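Local structure of cellulase (Bacillus sp. BG-CS10, 5E09) at residues D456-N467 with R506-W517; F479-S487 with I497-V505. The protein probably hydrolyses internal beta-1,4-glucosidic bonds of cellulose with a family 5 barrel domain, followed by an X2 domain and a family 46 carbohydrate-binding module. All blocks are in the same frame, centred on the assembly; numbering follows the deposited sequence.

Interaction 1: residues D456-N467 with R506-W517; sequences DSVATMEAVYAN and RDDDIHLTFHFW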
loop_
_atom_site.group_PDB
_atom_site.type_symbol
_atom_site.label_atom_id
_atom_site.label_comp_id
_atom_site.label_asym_id
_atom_site.label_seq_id
_atom_site.Cartn_x
_atom_site.Cartn_y
_atom_site.Cartn_z
ATOM N N ASP A 456 1.247 -25.966 -2.138
ATOM C CA ASP A 456 1.892 -24.960 -2.975
ATOM C C ASP A 456 1.008 -23.712 -3.083
ATOM O O ASP A 456 -0.151 -23.737 -2.674
ATOM C CB ASP A 456 2.190 -25.539 -4.357
ATOM C CG ASP A 456 3.441 -24.960 -4.974
ATOM O OD1 ASP A 456 3.866 -23.863 -4.548
ATOM O OD2 ASP A 456 3.992 -25.602 -5.894
ATOM N N SER A 457 1.548 -22.620 -3.617
ATOM C CA SER A 457 0.768 -21.392 -3.746
ATOM C C SER A 457 0.981 -20.720 -5.102
ATOM O O SER A 457 2.101 -20.676 -5.619
ATOM C CB SER A 457 1.100 -20.413 -2.608
ATOM O OG SER A 457 2.478 -20.087 -2.565
ATOM N N VAL A 458 -0.111 -20.214 -5.676
ATOM C CA VAL A 458 -0.074 -19.590 -6.992
ATOM C C VAL A 458 0.571 -18.211 -6.942
ATOM O O VAL A 458 0.129 -17.325 -6.209
ATOM C CB VAL A 458 -1.487 -19.454 -7.595
ATOM C CG1 VAL A 458 -1.414 -18.826 -8.971
ATOM C CG2 VAL A 458 -2.164 -20.812 -7.666
ATOM N N ALA A 459 1.628 -18.045 -7.728
ATOM C CA ALA A 459 2.296 -16.758 -7.859
ATOM C C ALA A 459 1.602 -15.935 -8.934
ATOM O O ALA A 459 1.258 -14.773 -8.713
ATOM C CB ALA A 459 3.772 -16.945 -8.198
ATOM N N THR A 460 1.386 -16.547 -10.096
ATOM C CA THR A 460 0.756 -15.818 -11.193
ATOM C C THR A 460 0.219 -16.748 -12.278
ATOM O O THR A 460 0.282 -17.961 -12.140
ATOM C CB THR A 460 1.733 -14.805 -11.826
ATOM O OG1 THR A 460 1.055 -14.061 -12.844
ATOM C CG2 THR A 460 2.945 -15.513 -12.422
HETATM N N MSE A 461 -0.328 -16.169 -13.345
HETATM C CA MSE A 461 -0.989 -16.947 -14.396
HETATM C C MSE A 461 -0.775 -16.319 -15.771
HETATM O O MSE A 461 -1.015 -15.124 -15.961
HETATM C CB MSE A 461 -2.499 -17.073 -14.119
HETATM C CG MSE A 461 -3.263 -17.835 -15.205
HETATM SE SE MSE A 461 -5.227 -17.739 -15.136
HETATM C CE MSE A 461 -5.507 -15.968 -15.885
ATOM N N GLU A 462 -0.317 -17.123 -16.723
ATOM C CA GLU A 462 -0.235 -16.691 -18.112
ATOM C C GLU A 462 -1.459 -17.150 -18.891
ATOM O O GLU A 462 -2.021 -18.207 -18.615
ATOM C CB GLU A 462 1.026 -17.221 -18.785
ATOM C CG GLU A 462 2.303 -16.523 -18.382
ATOM C CD GLU A 462 3.505 -17.049 -19.150
ATOM O OE1 GLU A 462 4.033 -18.121 -18.774
ATOM O OE2 GLU A 462 3.917 -16.394 -20.133
ATOM N N ALA A 463 -1.861 -16.348 -19.870
ATOM C CA ALA A 463 -2.964 -16.697 -20.750
ATOM C C ALA A 463 -2.609 -16.352 -22.187
ATOM O O ALA A 463 -2.420 -15.184 -22.512
ATOM C CB ALA A 463 -4.227 -15.975 -20.330
ATOM N N VAL A 464 -2.500 -17.360 -23.046
ATOM C CA VAL A 464 -2.258 -17.099 -24.468
ATOM C C VAL A 464 -3.250 -17.878 -25.307
ATOM O O VAL A 464 -3.720 -18.919 -24.890
ATOM C CB VAL A 464 -0.830 -17.478 -24.906
ATOM C CG1 VAL A 464 0.203 -16.614 -24.192
ATOM C CG2 VAL A 464 -0.569 -18.954 -24.658
ATOM N N TYR A 465 -3.582 -17.379 -26.488
ATOM C CA TYR A 465 -4.455 -18.140 -27.369
ATOM C C TYR A 465 -3.689 -19.306 -27.967
ATOM O O TYR A 465 -2.459 -19.350 -27.890
ATOM C CB TYR A 465 -5.031 -17.260 -28.473
ATOM C CG TYR A 465 -6.034 -16.260 -27.963
ATOM C CD1 TYR A 465 -7.257 -16.675 -27.448
ATOM C CD2 TYR A 465 -5.759 -14.904 -27.988
ATOM C CE1 TYR A 465 -8.177 -15.760 -26.977
ATOM C CE2 TYR A 465 -6.669 -13.986 -27.523
ATOM C CZ TYR A 465 -7.874 -14.416 -27.022
ATOM O OH TYR A 465 -8.774 -13.488 -26.563
ATOM N N ALA A 466 -4.421 -20.245 -28.559
ATOM C CA ALA A 466 -3.820 -21.441 -29.138
ATOM C C ALA A 466 -2.768 -21.092 -30.190
ATOM O O ALA A 466 -1.851 -21.875 -30.436
ATOM C CB ALA A 466 -4.896 -22.338 -29.740
ATOM N N ASN A 467 -2.893 -19.913 -30.795
ATOM C CA ASN A 467 -1.925 -19.466 -31.789
ATOM C C ASN A 467 -0.701 -18.775 -31.175
ATOM O O ASN A 467 0.234 -18.417 -31.890
ATOM C CB ASN A 467 -2.594 -18.534 -32.810
ATOM C CG ASN A 467 -3.094 -17.238 -32.194
ATOM O OD1 ASN A 467 -2.945 -17.000 -30.997
ATOM N ND2 ASN A 467 -3.685 -16.384 -33.024
ATOM N N ARG A 506 -11.632 -13.663 -26.994
ATOM C CA ARG A 506 -12.375 -14.170 -28.137
ATOM C C ARG A 506 -12.856 -15.598 -27.854
ATOM O O ARG A 506 -12.412 -16.229 -26.891
ATOM C CB ARG A 506 -11.492 -14.163 -29.388
ATOM C CG ARG A 506 -10.682 -15.439 -29.468
ATOM C CD ARG A 506 -9.548 -15.489 -30.484
ATOM N NE ARG A 506 -8.712 -14.300 -30.544
ATOM C CZ ARG A 506 -7.459 -14.318 -30.984
ATOM N NH1 ARG A 506 -6.897 -15.465 -31.348
ATOM N NH2 ARG A 506 -6.751 -13.199 -31.020
ATOM N N ASP A 507 -13.753 -16.105 -28.696
ATOM C CA ASP A 507 -14.134 -17.515 -28.659
ATOM C C ASP A 507 -13.026 -18.360 -29.273
ATOM O O ASP A 507 -12.826 -18.342 -30.486
ATOM C CB ASP A 507 -15.447 -17.756 -29.409
ATOM C CG ASP A 507 -16.602 -16.958 -28.838
ATOM O OD1 ASP A 507 -16.817 -17.014 -27.605
ATOM O OD2 ASP A 507 -17.297 -16.281 -29.626
ATOM N N ASP A 508 -12.316 -19.104 -28.436
ATOM C CA ASP A 508 -11.112 -19.795 -28.866
ATOM C C ASP A 508 -10.620 -20.729 -27.775
ATOM O O ASP A 508 -11.197 -20.795 -26.689
ATOM C CB ASP A 508 -10.018 -18.782 -29.209
ATOM C CG ASP A 508 -8.984 -19.323 -30.177
ATOM O OD1 ASP A 508 -8.935 -20.554 -30.382
ATOM O OD2 ASP A 508 -8.207 -18.508 -30.726
ATOM N N ASP A 509 -9.550 -21.452 -28.074
ATOM C CA ASP A 509 -8.815 -22.175 -27.055
ATOM C C ASP A 509 -7.868 -21.203 -26.377
ATOM O O ASP A 509 -7.209 -20.397 -27.036
ATOM C CB ASP A 509 -8.050 -23.350 -27.660
ATOM C CG ASP A 509 -8.903 -24.587 -27.785
ATOM O OD1 ASP A 509 -10.136 -24.466 -27.632
ATOM O OD2 ASP A 509 -8.348 -25.677 -28.040
ATOM N N ILE A 510 -7.832 -21.262 -25.056
ATOM C CA ILE A 510 -6.950 -20.423 -24.265
ATOM C C ILE A 510 -6.052 -21.309 -23.414
ATOM O O ILE A 510 -6.530 -22.099 -22.612
ATOM C CB ILE A 510 -7.741 -19.455 -23.367
ATOM C CG1 ILE A 510 -8.709 -18.623 -24.210
ATOM C CG2 ILE A 510 -6.798 -18.558 -22.588
ATOM C CD1 ILE A 510 -9.911 -18.112 -23.444
ATOM N N HIS A 511 -4.748 -21.199 -23.621
ATOM C CA HIS A 511 -3.776 -21.917 -22.815
ATOM C C HIS A 511 -3.389 -21.079 -21.604
ATOM O O HIS A 511 -2.843 -19.979 -21.743
ATOM C CB HIS A 511 -2.540 -22.275 -23.646
ATOM C CG HIS A 511 -2.809 -23.272 -24.732
ATOM N ND1 HIS A 511 -3.647 -23.010 -25.794
ATOM C CD2 HIS A 511 -2.359 -24.536 -24.912
ATOM C CE1 HIS A 511 -3.698 -24.067 -26.585
ATOM N NE2 HIS A 511 -2.924 -25.007 -26.073
ATOM N N LEU A 512 -3.704 -21.600 -20.424
ATOM C CA LEU A 512 -3.308 -20.999 -19.160
ATOM C C LEU A 512 -2.088 -21.718 -18.598
ATOM O O LEU A 512 -2.000 -22.956 -18.635
ATOM C CB LEU A 512 -4.448 -21.041 -18.131
ATOM C CG LEU A 512 -5.850 -20.566 -18.526
ATOM C CD1 LEU A 512 -6.840 -20.818 -17.394
ATOM C CD2 LEU A 512 -5.846 -19.100 -18.922
ATOM N N THR A 513 -1.154 -20.933 -18.073
ATOM C CA THR A 513 0.012 -21.471 -17.394
ATOM C C THR A 513 0.070 -20.911 -15.988
ATOM O O THR A 513 0.356 -19.734 -15.813
ATOM C CB THR A 513 1.320 -21.112 -18.124
ATOM O OG1 THR A 513 1.233 -21.507 -19.496
ATOM C CG2 THR A 513 2.518 -21.799 -17.459
ATOM N N PHE A 514 -0.202 -21.737 -14.985
ATOM C CA PHE A 514 -0.089 -21.273 -13.604
ATOM C C PHE A 514 1.339 -21.427 -13.067
ATOM O O PHE A 514 1.914 -22.524 -13.094
ATOM C CB PHE A 514 -1.081 -22.012 -12.709
ATOM C CG PHE A 514 -2.518 -21.703 -13.022
ATOM C CD1 PHE A 514 -3.146 -20.613 -12.440
ATOM C CD2 PHE A 514 -3.237 -22.493 -13.909
ATOM C CE1 PHE A 514 -4.468 -20.321 -12.725
ATOM C CE2 PHE A 514 -4.562 -22.208 -14.203
ATOM C CZ PHE A 514 -5.179 -21.117 -13.608
ATOM N N HIS A 515 1.899 -20.308 -12.612
ATOM C CA HIS A 515 3.206 -20.273 -11.964
ATOM C C HIS A 515 3.049 -20.289 -10.445
ATOM O O HIS A 515 2.415 -19.387 -9.859
ATOM C CB HIS A 515 4.000 -19.025 -12.378
ATOM C CG HIS A 515 4.283 -18.933 -13.848
ATOM N ND1 HIS A 515 5.564 -18.896 -14.358
ATOM C CD2 HIS A 515 3.453 -18.846 -14.915
ATOM C CE1 HIS A 515 5.511 -18.798 -15.674
ATOM N NE2 HIS A 515 4.241 -18.768 -16.038
ATOM N N PHE A 516 3.645 -21.311 -9.828
ATOM C CA PHE A 516 3.644 -21.502 -8.379
ATOM C C PHE A 516 4.974 -21.075 -7.766
ATOM O O PHE A 516 5.996 -21.043 -8.448
ATOM C CB PHE A 516 3.364 -22.965 -8.031
ATOM C CG PHE A 516 1.979 -23.411 -8.367
ATOM C CD1 PHE A 516 1.645 -23.764 -9.665
ATOM C CD2 PHE A 516 1.005 -23.478 -7.384
ATOM C CE1 PHE A 516 0.361 -24.170 -9.977
ATOM C CE2 PHE A 516 -0.281 -23.890 -7.691
ATOM C CZ PHE A 516 -0.603 -24.230 -8.988
ATOM N N TRP A 517 4.962 -20.769 -6.472
ATOM C CA TRP A 517 6.164 -20.287 -5.789
ATOM C C TRP A 517 7.209 -21.374 -5.527
ATOM O O TRP A 517 8.359 -21.071 -5.227
ATOM C CB TRP A 517 5.774 -19.606 -4.477
ATOM C CG TRP A 517 5.322 -18.209 -4.724
ATOM C CD1 TRP A 517 4.043 -17.724 -4.639
ATOM C CD2 TRP A 517 6.132 -17.121 -5.146
ATOM N NE1 TRP A 517 4.020 -16.391 -4.969
ATOM C CE2 TRP A 517 5.310 -15.987 -5.290
ATOM C CE3 TRP A 517 7.506 -16.976 -5.418
ATOM C CZ2 TRP A 517 5.777 -14.741 -5.677
ATOM C CZ3 TRP A 517 7.983 -15.739 -5.809
ATOM C CH2 TRP A 517 7.122 -14.637 -5.936
#

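Interaction 2: residues F479-S487 with I497-V505; sequences FKEFGYTFS and ITDAFFNEV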
loop_
_atom_site.group_PDB
_atom_site.type_symbol
_atom_site.label_atom_id
_atom_site.label_comp_id
_atom_site.label_asym_id
_atom_site.label_seq_id
_atom_site.Cartn_x
_atom_site.Cartn_y
_atom_site.Cartn_z
ATOM N N PHE A 479 1.191 -12.428 -18.762
ATOM C CA PHE A 479 0.951 -12.560 -17.326
ATOM C C PHE A 479 -0.225 -11.716 -16.867
ATOM O O PHE A 479 -0.155 -10.490 -16.874
ATOM C CB PHE A 479 2.207 -12.173 -16.542
ATOM C CG PHE A 479 3.342 -13.131 -16.723
ATOM C CD1 PHE A 479 3.468 -14.234 -15.899
ATOM C CD2 PHE A 479 4.275 -12.943 -17.734
ATOM C CE1 PHE A 479 4.507 -15.133 -16.070
ATOM C CE2 PHE A 479 5.315 -13.842 -17.913
ATOM C CZ PHE A 479 5.431 -14.937 -17.080
ATOM N N LYS A 480 -1.297 -12.378 -16.445
ATOM C CA LYS A 480 -2.520 -11.684 -16.055
ATOM C C LYS A 480 -2.475 -11.197 -14.610
ATOM O O LYS A 480 -1.787 -11.776 -13.764
ATOM C CB LYS A 480 -3.728 -12.590 -16.270
ATOM C CG LYS A 480 -3.871 -13.089 -17.711
ATOM C CD LYS A 480 -4.091 -11.938 -18.694
ATOM C CE LYS A 480 -2.886 -11.737 -19.594
ATOM N NZ LYS A 480 -3.073 -10.604 -20.549
ATOM N N GLU A 481 -3.213 -10.123 -14.347
ATOM C CA GLU A 481 -3.208 -9.456 -13.053
ATOM C C GLU A 481 -3.893 -10.287 -11.975
ATOM O O GLU A 481 -5.046 -10.697 -12.133
ATOM C CB GLU A 481 -3.891 -8.088 -13.168
ATOM C CG GLU A 481 -4.134 -7.379 -11.838
ATOM C CD GLU A 481 -4.719 -5.985 -12.020
ATOM O OE1 GLU A 481 -5.114 -5.648 -13.158
ATOM O OE2 GLU A 481 -4.789 -5.226 -11.029
ATOM N N PHE A 482 -3.176 -10.511 -10.876
ATOM C CA PHE A 482 -3.679 -11.285 -9.747
ATOM C C PHE A 482 -4.952 -10.676 -9.148
ATOM O O PHE A 482 -5.021 -9.465 -8.904
ATOM C CB PHE A 482 -2.596 -11.382 -8.675
ATOM C CG PHE A 482 -2.754 -12.545 -7.736
ATOM C CD1 PHE A 482 -3.701 -12.519 -6.718
ATOM C CD2 PHE A 482 -1.924 -13.651 -7.846
ATOM C CE1 PHE A 482 -3.831 -13.589 -5.835
ATOM C CE2 PHE A 482 -2.042 -14.728 -6.970
ATOM C CZ PHE A 482 -2.996 -14.695 -5.961
ATOM N N GLY A 483 -5.952 -11.518 -8.903
ATOM C CA GLY A 483 -7.189 -11.065 -8.295
ATOM C C GLY A 483 -8.217 -10.303 -9.103
ATOM O O GLY A 483 -9.339 -10.076 -8.642
ATOM N N TYR A 484 -7.838 -9.917 -10.317
ATOM C CA TYR A 484 -8.694 -9.098 -11.165
ATOM C C TYR A 484 -9.149 -10.134 -12.190
ATOM O O TYR A 484 -10.333 -10.225 -12.508
ATOM C CB TYR A 484 -8.012 -7.916 -11.858
ATOM C CG TYR A 484 -8.856 -7.232 -12.911
ATOM C CD1 TYR A 484 -10.080 -6.657 -12.588
ATOM C CD2 TYR A 484 -8.415 -7.140 -14.226
ATOM C CE1 TYR A 484 -10.853 -6.021 -13.554
ATOM C CE2 TYR A 484 -9.179 -6.510 -15.197
ATOM C CZ TYR A 484 -10.396 -5.952 -14.856
ATOM O OH TYR A 484 -11.156 -5.324 -15.823
ATOM N N THR A 485 -8.210 -10.934 -12.682
ATOM C CA THR A 485 -8.499 -11.896 -13.735
ATOM C C THR A 485 -8.673 -13.320 -13.210
ATOM O O THR A 485 -9.337 -14.142 -13.841
ATOM C CB THR A 485 -7.384 -11.897 -14.789
ATOM O OG1 THR A 485 -6.137 -12.217 -14.157
ATOM C CG2 THR A 485 -7.280 -10.527 -15.456
ATOM N N PHE A 486 -8.068 -13.614 -12.063
ATOM C CA PHE A 486 -8.125 -14.956 -11.497
ATOM C C PHE A 486 -7.897 -14.890 -10.002
ATOM O O PHE A 486 -7.369 -13.906 -9.500
ATOM C CB PHE A 486 -7.084 -15.871 -12.144
ATOM C CG PHE A 486 -5.672 -15.579 -11.717
ATOM C CD1 PHE A 486 -4.931 -14.597 -12.353
ATOM C CD2 PHE A 486 -5.083 -16.292 -10.681
ATOM C CE1 PHE A 486 -3.625 -14.326 -11.961
ATOM C CE2 PHE A 486 -3.784 -16.025 -10.282
ATOM C CZ PHE A 486 -3.052 -15.041 -10.925
ATOM N N SER A 487 -8.271 -15.941 -9.284
ATOM C CA SER A 487 -8.110 -15.923 -7.838
ATOM C C SER A 487 -7.976 -17.324 -7.243
ATOM O O SER A 487 -8.887 -18.140 -7.350
ATOM C CB SER A 487 -9.290 -15.192 -7.194
ATOM O OG SER A 487 -8.985 -14.822 -5.863
ATOM N N ILE A 497 -11.774 -18.161 -12.272
ATOM C CA ILE A 497 -11.489 -17.304 -13.418
ATOM C C ILE A 497 -12.656 -16.328 -13.580
ATOM O O ILE A 497 -13.800 -16.745 -13.774
ATOM C CB ILE A 497 -11.283 -18.109 -14.706
ATOM C CG1 ILE A 497 -10.291 -19.251 -14.471
ATOM C CG2 ILE A 497 -10.776 -17.204 -15.817
ATOM C CD1 ILE A 497 -8.862 -18.775 -14.220
ATOM N N THR A 498 -12.361 -15.033 -13.491
ATOM C CA THR A 498 -13.393 -14.006 -13.344
ATOM C C THR A 498 -14.129 -13.641 -14.634
ATOM O O THR A 498 -13.666 -13.931 -15.740
ATOM C CB THR A 498 -12.799 -12.711 -12.763
ATOM O OG1 THR A 498 -11.833 -12.175 -13.676
ATOM C CG2 THR A 498 -12.137 -12.981 -11.427
ATOM N N ASP A 499 -15.281 -12.993 -14.470
ATOM C CA ASP A 499 -16.068 -12.492 -15.593
ATOM C C ASP A 499 -15.263 -11.432 -16.338
ATOM O O ASP A 499 -15.356 -11.315 -17.556
ATOM C CB ASP A 499 -17.408 -11.923 -15.103
ATOM C CG ASP A 499 -18.524 -12.041 -16.142
ATOM O OD1 ASP A 499 -18.457 -12.938 -17.013
ATOM O OD2 ASP A 499 -19.480 -11.235 -16.080
ATOM N N ALA A 500 -14.454 -10.675 -15.602
ATOM C CA ALA A 500 -13.610 -9.649 -16.208
ATOM C C ALA A 500 -12.593 -10.250 -17.183
ATOM O O ALA A 500 -12.312 -9.667 -18.231
ATOM C CB ALA A 500 -12.901 -8.839 -15.129
ATOM N N PHE A 501 -12.041 -11.414 -16.854
ATOM C CA PHE A 501 -11.122 -12.074 -17.776
ATOM C C PHE A 501 -11.854 -12.511 -19.041
ATOM O O PHE A 501 -11.394 -12.257 -20.155
ATOM C CB PHE A 501 -10.453 -13.284 -17.122
ATOM C CG PHE A 501 -9.616 -14.110 -18.074
ATOM C CD1 PHE A 501 -8.312 -13.742 -18.374
ATOM C CD2 PHE A 501 -10.132 -15.258 -18.658
ATOM C CE1 PHE A 501 -7.540 -14.498 -19.240
ATOM C CE2 PHE A 501 -9.362 -16.022 -19.527
ATOM C CZ PHE A 501 -8.064 -15.638 -19.820
ATOM N N PHE A 502 -13.000 -13.158 -18.869
ATOM C CA PHE A 502 -13.714 -13.710 -20.015
ATOM C C PHE A 502 -14.335 -12.642 -20.920
ATOM O O PHE A 502 -14.453 -12.854 -22.126
ATOM C CB PHE A 502 -14.791 -14.688 -19.547
ATOM C CG PHE A 502 -14.241 -15.984 -19.040
ATOM C CD1 PHE A 502 -13.479 -16.795 -19.866
ATOM C CD2 PHE A 502 -14.486 -16.397 -17.743
ATOM C CE1 PHE A 502 -12.966 -17.994 -19.401
ATOM C CE2 PHE A 502 -13.986 -17.593 -17.278
ATOM C CZ PHE A 502 -13.226 -18.394 -18.107
ATOM N N ASN A 503 -14.705 -11.497 -20.351
ATOM C CA ASN A 503 -15.258 -10.397 -21.142
ATOM C C ASN A 503 -14.269 -9.856 -22.171
ATOM O O ASN A 503 -14.652 -9.098 -23.059
ATOM C CB ASN A 503 -15.713 -9.240 -20.241
ATOM C CG ASN A 503 -16.933 -9.585 -19.403
ATOM O OD1 ASN A 503 -17.697 -10.498 -19.727
ATOM N ND2 ASN A 503 -17.120 -8.852 -18.312
ATOM N N GLU A 504 -12.997 -10.227 -22.052
ATOM C CA GLU A 504 -11.989 -9.699 -22.965
ATOM C C GLU A 504 -11.200 -10.800 -23.663
ATOM O O GLU A 504 -10.033 -10.622 -23.997
ATOM C CB GLU A 504 -11.041 -8.747 -22.220
ATOM C CG GLU A 504 -11.764 -7.535 -21.633
ATOM C CD GLU A 504 -10.833 -6.520 -20.987
ATOM O OE1 GLU A 504 -9.791 -6.186 -21.595
ATOM O OE2 GLU A 504 -11.150 -6.052 -19.870
ATOM N N VAL A 505 -11.845 -11.937 -23.892
ATOM C CA VAL A 505 -11.241 -12.981 -24.709
ATOM C C VAL A 505 -12.193 -13.435 -25.813
ATOM O O VAL A 505 -13.402 -13.558 -25.603
ATOM C CB VAL A 505 -10.799 -14.213 -23.864
ATOM C CG1 VAL A 505 -9.716 -13.826 -22.869
ATOM C CG2 VAL A 505 -11.967 -14.825 -23.139
#

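Interaction 1: residues D456-N467 with R506-W517
A classic beta bulge interrupts the antiparallel pairing of strands 458-465 and 509-516 in the antiparallel sheet of the C-terminal carbohydrate-binding module: A459 and T460 both donate their backbone N-H to the carbonyl oxygen of H515. Beyond the bulge the pairing is regular as far as Y465 and I510. At the bulge, A459 CB sits over the face of the W517 indole, 3.5 Å from the centroid of its five-membered ring. On the face carrying T460 and E462, H515 NE2 donates to E462 OE1 (2.8 Å). This oxygen lies nearly in the imidazole plane, but NE2 comes to it from the anti side, tilted 31° out of the carboxylate plane; S478 OG holds OE2, so both carboxylate oxygens are bonded. The selenomethionine M461 packs on the other face. Its CG stands anti to the backbone N (chi1 178°) and rests over the F514 ring, with SE 3.6 Å from F514 CE1. At the far end the R506 guanidinium lies flat on the Y465 ring, planes 8° apart, in a cation-pi stack with R506 CZ 3.7 Å from the ring centroid. E469 forms a salt bridge with R506 NH2, and the backbone N of R506 donates to Y465 OH at 2.9 Å.

Interaction 2: residues F479-S487 with I497-V505
Y484 lays one face of its ring over the methyl of A500, a CH-pi contact at the N-terminal end of the short helix 499-502, where T498 is the N-cap. The helix follows strand 494-497 of the carbohydrate-binding module's antiparallel sheet, and the cap holds the 481-485 turn to it. A500 CB is 4.2 Å from the Y484 ring centroid and closest to the CE1 and CZ side of the ring. With CG anti to the backbone N (chi1 170°), the tyrosine reaches from the turn out across the first turn of the helix. T498 bonds through both side chain and backbone. Its hydroxyl donates to Y484 O over 2.7 Å, in the carbonyl plane and on a lone pair, while the same OG1 accepts from F501 N as the capping bond at 3.3 Å. T498 N adds an almost straight bond to T485 O (3.2 Å, 174° at the hydrogen), approaching from above the carbonyl plane. The turn is itself braced from within, because E481 O accepts from both the backbone N and the hydroxyl of T485. T485 CB also packs against F501 CB and CD1, and K480 CG approaches the F501 ring; the amine of K480 turns elsewhere, to the backbone oxygens of A471, P473 and T477. F486 and I497 then form a non-hydrogen-bonded antiparallel pair, in which F486 CB lies 4.0 Å from I497 CD1.

From the N terminus, the chain runs through the family 5 barrel and then the X2 domain before reaching strand 458-465 of the binding module. It then passes through 479-487 and turns back to 497-505, where interaction 2 closes a short loop that takes in the hairpin of strands 486-489 and 494-497. Only afterwards does strand 509-516 return to 458-465, so interaction 1 closes the longer loop and encloses interaction 2 without crossing it. The two meet directly: K480 N probably donates to M461 O at 2.8 Å, adding strand 479-480 to the outer side of 458-465, and Y465 OH packs against V505 CA. Together they tie the capped helix to the module's antiparallel sheet.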